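Local coordinates for protein multicopper oxidase (Pseudomonas thermotolerans, PDB 6VOW) that probably oxidises phenolic and related substrates at one copper site and passes the electrons to a copper cluster that reduces dioxygen to water, as laccases do, at residues N208-P214 with L290-V296; L167-L171 with T201-A205. One frame throughout, in Å; residues are numbered along the deposited sequence.

Contact 1: residues N208-P214 with L290-V296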
loop_
_atom_site.group_PDB
_atom_site.type_symbol
_atom_site.label_atom_id
_atom_site.label_comp_id
_atom_site.label_asym_id
_atom_site.label_seq_id
_atom_site.Cartn_x
_atom_site.Cartn_y
_atom_site.Cartn_z
ATOM N N ASN A 208 -5.177 5.846 -18.243
ATOM C CA ASN A 208 -4.912 4.838 -19.210
ATOM C C ASN A 208 -3.735 5.158 -20.129
ATOM O O ASN A 208 -3.921 5.300 -21.341
ATOM C CB ASN A 208 -6.188 4.543 -20.008
ATOM C CG ASN A 208 -6.000 3.414 -20.972
ATOM O OD1 ASN A 208 -5.366 2.413 -20.649
ATOM N ND2 ASN A 208 -6.501 3.581 -22.186
ATOM N N PRO A 209 -2.528 5.270 -19.564
ATOM C CA PRO A 209 -1.367 5.617 -20.382
ATOM C C PRO A 209 -0.839 4.410 -21.160
ATOM O O PRO A 209 -1.184 3.259 -20.886
ATOM C CB PRO A 209 -0.375 6.104 -19.356
ATOM C CG PRO A 209 -0.618 5.212 -18.201
ATOM C CD PRO A 209 -2.133 5.035 -18.177
ATOM N N THR A 210 -0.051 4.702 -22.185
ATOM C CA THR A 210 0.666 3.712 -22.951
ATOM C C THR A 210 2.074 3.797 -22.394
ATOM O O THR A 210 2.698 4.853 -22.430
ATOM C CB THR A 210 0.585 4.000 -24.464
ATOM O OG1 THR A 210 1.264 5.222 -24.776
ATOM C CG2 THR A 210 -0.858 4.150 -24.878
ATOM N N LEU A 211 2.543 2.712 -21.808
ATOM C CA LEU A 211 3.915 2.646 -21.298
ATOM C C LEU A 211 4.804 1.811 -22.174
ATOM O O LEU A 211 4.510 0.637 -22.440
ATOM C CB LEU A 211 3.896 2.039 -19.925
ATOM C CG LEU A 211 2.853 2.839 -19.123
ATOM C CD1 LEU A 211 2.392 1.928 -18.009
ATOM C CD2 LEU A 211 3.388 4.199 -18.624
ATOM N N GLU A 212 5.899 2.393 -22.615
ATOM C CA GLU A 212 6.821 1.700 -23.485
ATOM C C GLU A 212 7.754 0.805 -22.659
ATOM O O GLU A 212 8.241 1.195 -21.584
ATOM C CB GLU A 212 7.568 2.698 -24.413
ATOM C CG GLU A 212 6.667 3.223 -25.564
ATOM C CD GLU A 212 7.346 4.199 -26.550
ATOM O OE1 GLU A 212 8.597 4.236 -26.607
ATOM O OE2 GLU A 212 6.629 4.925 -27.300
ATOM N N LEU A 213 7.949 -0.419 -23.150
ATOM C CA LEU A 213 8.826 -1.416 -22.569
ATOM C C LEU A 213 9.648 -2.100 -23.706
ATOM O O LEU A 213 9.105 -2.295 -24.804
ATOM C CB LEU A 213 7.986 -2.480 -21.850
ATOM C CG LEU A 213 7.158 -2.103 -20.658
ATOM C CD1 LEU A 213 6.324 -3.269 -20.264
ATOM C CD2 LEU A 213 8.071 -1.715 -19.493
ATOM N N PRO A 214 10.925 -2.503 -23.435
ATOM C CA PRO A 214 11.771 -3.149 -24.460
ATOM C C PRO A 214 11.430 -4.610 -24.781
ATOM O O PRO A 214 11.311 -5.440 -23.853
ATOM C CB PRO A 214 13.175 -3.064 -23.869
ATOM C CG PRO A 214 13.001 -2.927 -22.418
ATOM C CD PRO A 214 11.667 -2.272 -22.180
ATOM N N LEU A 290 -6.342 -0.175 -17.640
ATOM C CA LEU A 290 -5.639 0.715 -16.719
ATOM C C LEU A 290 -4.471 1.373 -17.459
ATOM O O LEU A 290 -4.160 2.540 -17.290
ATOM C CB LEU A 290 -5.087 -0.147 -15.616
ATOM C CG LEU A 290 -6.118 -0.724 -14.648
ATOM C CD1 LEU A 290 -5.489 -1.714 -13.637
ATOM C CD2 LEU A 290 -6.793 0.467 -14.012
ATOM N N ALA A 291 -3.853 0.598 -18.314
ATOM C CA ALA A 291 -2.675 0.990 -19.036
ATOM C C ALA A 291 -2.489 -0.014 -20.130
ATOM O O ALA A 291 -2.917 -1.145 -20.043
ATOM C CB ALA A 291 -1.427 0.975 -18.137
ATOM N N THR A 292 -1.771 0.448 -21.119
ATOM C CA THR A 292 -1.296 -0.277 -22.218
ATOM C C THR A 292 0.263 -0.320 -22.203
ATOM O O THR A 292 0.904 0.709 -22.152
ATOM C CB THR A 292 -1.817 0.437 -23.482
ATOM O OG1 THR A 292 -3.242 0.442 -23.449
ATOM C CG2 THR A 292 -1.452 -0.290 -24.617
ATOM N N LEU A 293 0.807 -1.516 -22.363
ATOM C CA LEU A 293 2.231 -1.784 -22.397
ATOM C C LEU A 293 2.561 -2.085 -23.816
ATOM O O LEU A 293 2.150 -3.120 -24.325
ATOM C CB LEU A 293 2.556 -3.018 -21.565
ATOM C CG LEU A 293 2.119 -2.951 -20.123
ATOM C CD1 LEU A 293 2.634 -4.223 -19.510
ATOM C CD2 LEU A 293 2.650 -1.749 -19.389
ATOM N N LYS A 294 3.243 -1.139 -24.456
ATOM C CA LYS A 294 3.658 -1.248 -25.837
ATOM C C LYS A 294 5.042 -1.762 -25.806
ATOM O O LYS A 294 5.920 -1.123 -25.242
ATOM C CB LYS A 294 3.639 0.121 -26.557
ATOM C CG LYS A 294 3.987 0.060 -28.043
ATOM C CD LYS A 294 3.498 1.296 -28.836
ATOM C CE LYS A 294 4.550 2.425 -28.930
ATOM N NZ LYS A 294 3.965 3.805 -28.901
ATOM N N SER A 295 5.227 -2.926 -26.414
ATOM C CA SER A 295 6.530 -3.505 -26.605
ATOM C C SER A 295 7.278 -2.695 -27.630
ATOM O O SER A 295 6.870 -2.643 -28.780
ATOM C CB SER A 295 6.368 -4.903 -27.173
ATOM O OG SER A 295 7.640 -5.479 -27.348
ATOM N N VAL A 296 8.386 -2.094 -27.227
ATOM C CA VAL A 296 9.222 -1.282 -28.124
ATOM C C VAL A 296 10.471 -2.095 -28.542
ATOM O O VAL A 296 10.891 -2.998 -27.814
ATOM C CB VAL A 296 9.581 0.028 -27.413
ATOM C CG1 VAL A 296 10.212 1.061 -28.349
ATOM C CG2 VAL A 296 8.308 0.608 -26.820
#

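Contact 2: residues L167-L171 with T201-A205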
loop_
_atom_site.group_PDB
_atom_site.type_symbol
_atom_site.label_atom_id
_atom_site.label_comp_id
_atom_site.label_asym_id
_atom_site.label_seq_id
_atom_site.Cartn_x
_atom_site.Cartn_y
_atom_site.Cartn_z
ATOM N N LEU A 167 9.607 -0.818 -13.887
ATOM C CA LEU A 167 8.701 0.260 -14.152
ATOM C C LEU A 167 7.772 0.345 -12.956
ATOM O O LEU A 167 7.222 -0.666 -12.542
ATOM C CB LEU A 167 7.867 -0.118 -15.356
ATOM C CG LEU A 167 6.976 0.958 -15.898
ATOM C CD1 LEU A 167 7.802 2.154 -16.389
ATOM C CD2 LEU A 167 6.198 0.345 -17.035
ATOM N N SER A 168 7.618 1.539 -12.430
ATOM C CA SER A 168 6.711 1.798 -11.346
ATOM C C SER A 168 5.347 2.262 -11.862
ATOM O O SER A 168 5.270 3.188 -12.680
ATOM C CB SER A 168 7.257 2.887 -10.437
ATOM O OG SER A 168 8.422 2.432 -9.783
ATOM N N LEU A 169 4.278 1.617 -11.368
ATOM C CA LEU A 169 2.831 1.897 -11.749
ATOM C C LEU A 169 2.044 2.186 -10.520
ATOM O O LEU A 169 1.830 1.286 -9.731
ATOM C CB LEU A 169 2.168 0.704 -12.466
ATOM C CG LEU A 169 2.295 0.840 -13.976
ATOM C CD1 LEU A 169 3.690 1.205 -14.416
ATOM C CD2 LEU A 169 1.904 -0.451 -14.613
ATOM N N SER A 170 1.663 3.440 -10.350
ATOM C CA SER A 170 0.904 3.866 -9.166
ATOM C C SER A 170 -0.533 4.101 -9.592
ATOM O O SER A 170 -0.811 4.992 -10.379
ATOM C CB SER A 170 1.500 5.151 -8.575
ATOM O OG SER A 170 2.764 4.911 -7.950
ATOM N N LEU A 171 -1.411 3.241 -9.099
ATOM C CA LEU A 171 -2.828 3.313 -9.399
ATOM C C LEU A 171 -3.559 4.204 -8.436
ATOM O O LEU A 171 -3.407 4.082 -7.249
ATOM C CB LEU A 171 -3.428 1.939 -9.215
ATOM C CG LEU A 171 -2.859 0.946 -10.236
ATOM C CD1 LEU A 171 -3.171 -0.483 -9.830
ATOM C CD2 LEU A 171 -3.519 1.269 -11.537
ATOM N N THR A 201 -9.743 6.600 -12.964
ATOM C CA THR A 201 -8.602 5.728 -12.681
ATOM C C THR A 201 -7.448 6.270 -13.474
ATOM O O THR A 201 -7.615 6.794 -14.564
ATOM C CB THR A 201 -8.919 4.287 -13.015
ATOM O OG1 THR A 201 -9.921 3.824 -12.092
ATOM C CG2 THR A 201 -7.745 3.429 -12.833
ATOM N N THR A 202 -6.296 6.246 -12.843
ATOM C CA THR A 202 -5.082 6.754 -13.414
ATOM C C THR A 202 -3.975 5.779 -12.982
ATOM O O THR A 202 -4.042 5.090 -11.965
ATOM C CB THR A 202 -4.703 8.134 -12.862
ATOM O OG1 THR A 202 -4.707 8.073 -11.445
ATOM C CG2 THR A 202 -5.620 9.304 -13.357
ATOM N N VAL A 203 -2.974 5.739 -13.820
ATOM C CA VAL A 203 -1.724 5.076 -13.564
ATOM C C VAL A 203 -0.736 6.166 -13.682
ATOM O O VAL A 203 -0.630 6.768 -14.771
ATOM C CB VAL A 203 -1.436 4.005 -14.620
ATOM C CG1 VAL A 203 0.042 3.689 -14.681
ATOM C CG2 VAL A 203 -2.186 2.748 -14.255
ATOM N N ASN A 204 -0.027 6.418 -12.578
ATOM C CA ASN A 204 0.966 7.528 -12.517
ATOM C C ASN A 204 0.353 8.850 -12.930
ATOM O O ASN A 204 0.915 9.596 -13.722
ATOM C CB ASN A 204 2.195 7.173 -13.403
ATOM C CG ASN A 204 2.891 5.872 -12.958
ATOM O OD1 ASN A 204 2.752 5.436 -11.834
ATOM N ND2 ASN A 204 3.637 5.261 -13.843
ATOM N N ALA A 205 -0.859 9.128 -12.429
ATOM C CA ALA A 205 -1.602 10.424 -12.726
ATOM C C ALA A 205 -2.251 10.568 -14.103
ATOM O O ALA A 205 -2.844 11.635 -14.404
ATOM C CB ALA A 205 -0.701 11.620 -12.525
HETATM O O HOH W 1 -2.234 7.432 -10.619
HETATM O O HOH W 2 4.604 4.885 -9.746
#

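Contact 1: residues N208-P214 with L290-V296
A parallel β-ladder joins the edge strand 210-214 to strand 291-296 in a cupredoxin-like sheet of this multicopper oxidase, and five backbone hydrogen bonds run along it from P209 to V296. T292 is bonded through both its N and its O: the N gives a nearly straight bond to P209 O (2.9 Å), and the O receives L211 N. K294 repeats the pattern, with its N bonded to L211 O and its O to L213 N, and V296 N closes the ladder on L213 O.

The side chains sort onto two faces. On one, CD1 of L211 touches both CB of A291 and CD2 of L293 (3.9 Å to each), while CD1 of L213 reaches CD1 of L293; L211 and L213 each cross L293 at a slant. On the other face, E212, its chain extended, lies side by side with K294, which bends at its last two torsions (chi3 92°, chi4 -145°), and a weak, long salt bridge links OE2 of E212 to NZ of K294 (3.3 Å). CG2 of V296 lies against the aliphatic base of E212, 3.3 Å from its CB.

Strand 280-285 continues the sheet beyond 291-296, with a classic bulge where L290 and A291 both face L283. The leucine face of 210-214 packs on L167 and L169 of strand 165-174.

Contact 2: residues L167-L171 with T201-A205
An antiparallel pairing at the border of a six-stranded sheet, buried within a cupredoxin-like domain, brings strand 165-174 against the end of edge strand 200-203, where an asparagine side chain takes over from the backbone. L171 and V203 form the non-hydrogen-bonded pair. Just beyond it, N204 N donates to S170 O (2.7 Å).

The chain then turns off, with N204 in a left-handed backbone conformation, and its carboxamide carries the pairing on. With CG beside its own backbone N (chi1 -59°), the amide bridges two peptide groups of the neighbouring strand: ND2 donates to S168 O (2.9 Å) in the plane of both the amide and the carbonyl, while OD1 accepts S170 N (2.7 Å) from a donor tilted 33° out of the amide plane. OD1 also accepts a hydrogen bond from a water that is hydrogen-bonded to S170 OG, so two donors grip it and the amide is fixed against flipping. Replacing N204 by an alanine removes the carboxamide and would probably leave S168 O, S170 N and the water shared with S170 OG without these mates. A second water donates to S170 O and to OG1 of T202, which is also hydrogen-bonded to K172 O, and accepts A205 N, tying the turn to both strands.

Apolar contacts line the opposite face. CG1 of V203 leans across CG of L169 (3.7 Å), and its CG2 lies alongside CD2 of L171, a tight 3.4 Å apart.

Strand 218-225 flanks 165-174 on its other edge, the backbone of F224 hydrogen-bonding to those of L169 and L171. L169 and L171 also meet L211 and L290 of the facing sheet.

How the contacts relate
Both contacts attach an edge strand to its sheet, and the two sheets face each other in the same domain. Contact 2 is the more buried, while contact 1 lies farther out, with E212 and T210 exposed. Their chemistry follows: contact 1 is a regular parallel ladder with a charged pair on its outer face, whereas contact 2 is short and antiparallel, completed by an asparagine amide and two waters. The edge strands 200-203 and 210-214 are consecutive in the chain, which crosses from one sheet to the other between them. Near the crossover CD2 of L290 touches CG2 of T201 (3.3 Å); at the far end of strand 210-214, CD2 of L213 touches CD2 of L167 (3.7 Å).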